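Long-range contact in endolysin B (Mycobacterium phage D29, PDB 3HC7), which cleaves the ester link between mycolic acids and the arabinogalactan-peptidoglycan of the host cell wall, contributing to host lysis after holin has permeabilized the membrane: residues Q37-Y42 with V57-L62. Numbering follows the deposited sequence.
Sequences QPIGNY and VAELIL
Glu59, near the middle of helix 50-70, meets three consecutive residues, Ile39, Gly40 and Asn41, where the chain runs on from strand 35-38. With CG anti to the backbone N (chi1 -179°), CG extends from the helix toward Gly40 O, and the chain bends at the next bond. Glu59 CG lies 3.1 Å from Gly40 O and, slightly farther off, 3.5 Å from Ile39 CG2; the side chains of Glu59 and Ile39 run alongside one another, pointing opposite ways. Beyond the bend, the carboxylate and the amide group of Asn41 come together with their planes 77° apart, on the more open side of the contact.

Strand 35-38 is the outermost strand on its side of the parallel sheet, next to strand 5-9, and helix 50-70 is part of the crossover that leads from it to strand 76-81. The contact lies within this beta-alpha-beta crossover, right-handed as is usual in the alpha/beta-hydrolase fold, and packs its helix against the end of the first strand, in the part of the chain related to cutinases. Ile39 is also tied to the sheet through a backbone hydrogen bond with Thr8.

At Leu60 the contact becomes wholly apolar and buried. Leu60 CD1 lies 3.7 Å from Ile39 CD1 and 3.8 Å from Ile39 CG1, the two side chains crossing at about a right angle. The first torsion of Ile39 (chi1 -60°) puts CG1 on the Leu60 side, anti to its own carbonyl carbon, with CG2 left against Glu59. Ile39 CD1 also comes within 3.9 Å of Leu60 CA. Phe7 of strand 5-9 and Val91 of helix 83-96 pack on Leu60, and Val9 touches Ile39.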
# COMPACT_ATOMS: atom_id res chain seq x y z
N GLN A 37 -11.75 8.58 9.21
CA GLN A 37 -11.35 7.54 10.16
C GLN A 37 -9.94 7.01 9.87
O GLN A 37 -9.78 6.07 9.10
CB GLN A 37 -12.33 6.37 10.13
CG GLN A 37 -11.97 5.26 11.10
CD GLN A 37 -11.87 5.77 12.52
OE1 GLN A 37 -12.85 6.22 13.10
NE2 GLN A 37 -10.67 5.70 13.10
N PRO A 38 -8.93 7.62 10.49
CA PRO A 38 -7.55 7.15 10.34
C PRO A 38 -7.42 5.75 10.92
O PRO A 38 -8.05 5.46 11.94
CB PRO A 38 -6.74 8.13 11.19
CG PRO A 38 -7.62 9.30 11.39
CD PRO A 38 -9.02 8.78 11.39
N ILE A 39 -6.64 4.89 10.28
CA ILE A 39 -6.48 3.52 10.76
C ILE A 39 -5.31 3.36 11.73
O ILE A 39 -4.15 3.54 11.35
CB ILE A 39 -6.32 2.53 9.57
CG1 ILE A 39 -7.55 2.59 8.65
CG2 ILE A 39 -6.09 1.11 10.08
CD1 ILE A 39 -8.85 2.35 9.35
N GLY A 40 -5.61 3.02 12.98
CA GLY A 40 -4.58 2.78 13.98
C GLY A 40 -4.38 1.31 14.28
O GLY A 40 -4.73 0.45 13.46
N ASN A 41 -3.83 1.00 15.45
CA ASN A 41 -3.47 -0.37 15.79
C ASN A 41 -2.60 -0.97 14.70
O ASN A 41 -2.75 -2.14 14.34
CB ASN A 41 -4.72 -1.23 15.96
CG ASN A 41 -5.57 -0.79 17.13
OD1 ASN A 41 -6.80 -0.81 17.05
ND2 ASN A 41 -4.92 -0.38 18.21
N TYR A 42 -1.70 -0.16 14.17
CA TYR A 42 -0.99 -0.49 12.95
C TYR A 42 0.42 0.07 13.08
O TYR A 42 0.62 1.28 13.03
CB TYR A 42 -1.74 0.13 11.77
CG TYR A 42 -0.95 0.32 10.51
CD1 TYR A 42 -0.37 -0.77 9.86
CD2 TYR A 42 -0.79 1.57 9.94
CE1 TYR A 42 0.36 -0.60 8.70
CE2 TYR A 42 -0.07 1.75 8.78
CZ TYR A 42 0.50 0.66 8.16
OH TYR A 42 1.22 0.82 6.99
N VAL A 57 -4.58 -4.34 8.12
CA VAL A 57 -5.71 -4.94 7.41
C VAL A 57 -6.85 -5.24 8.37
O VAL A 57 -7.99 -4.90 8.10
CB VAL A 57 -5.30 -6.22 6.64
CG1 VAL A 57 -6.53 -7.08 6.28
CG2 VAL A 57 -4.53 -5.86 5.38
N ALA A 58 -6.53 -5.87 9.49
CA ALA A 58 -7.56 -6.21 10.47
C ALA A 58 -8.27 -4.95 10.95
O ALA A 58 -9.50 -4.93 11.07
CB ALA A 58 -6.97 -6.97 11.63
N GLU A 59 -7.51 -3.89 11.21
CA GLU A 59 -8.13 -2.66 11.70
C GLU A 59 -8.97 -1.96 10.63
O GLU A 59 -10.02 -1.39 10.94
CB GLU A 59 -7.09 -1.70 12.26
CG GLU A 59 -7.69 -0.40 12.80
CD GLU A 59 -8.47 -0.59 14.09
OE1 GLU A 59 -8.30 -1.64 14.75
OE2 GLU A 59 -9.25 0.31 14.46
N LEU A 60 -8.52 -2.00 9.39
CA LEU A 60 -9.26 -1.35 8.32
C LEU A 60 -10.60 -2.06 8.07
O LEU A 60 -11.62 -1.42 7.80
CB LEU A 60 -8.43 -1.30 7.03
CG LEU A 60 -9.21 -0.71 5.85
CD1 LEU A 60 -9.76 0.66 6.20
CD2 LEU A 60 -8.35 -0.64 4.60
N ILE A 61 -10.59 -3.38 8.16
CA ILE A 61 -11.81 -4.15 7.97
C ILE A 61 -12.79 -3.83 9.09
O ILE A 61 -13.96 -3.53 8.84
CB ILE A 61 -11.51 -5.66 7.95
CG1 ILE A 61 -10.78 -6.05 6.67
CG2 ILE A 61 -12.81 -6.45 8.09
CD1 ILE A 61 -10.12 -7.42 6.73
N LEU A 62 -12.29 -3.89 10.32
CA LEU A 62 -13.08 -3.59 11.51
C LEU A 62 -13.77 -2.23 11.40
O LEU A 62 -14.99 -2.13 11.57
CB LEU A 62 -12.18 -3.63 12.75
CG LEU A 62 -12.80 -3.68 14.16
CD1 LEU A 62 -11.73 -3.64 15.24
CD2 LEU A 62 -13.77 -2.54 14.37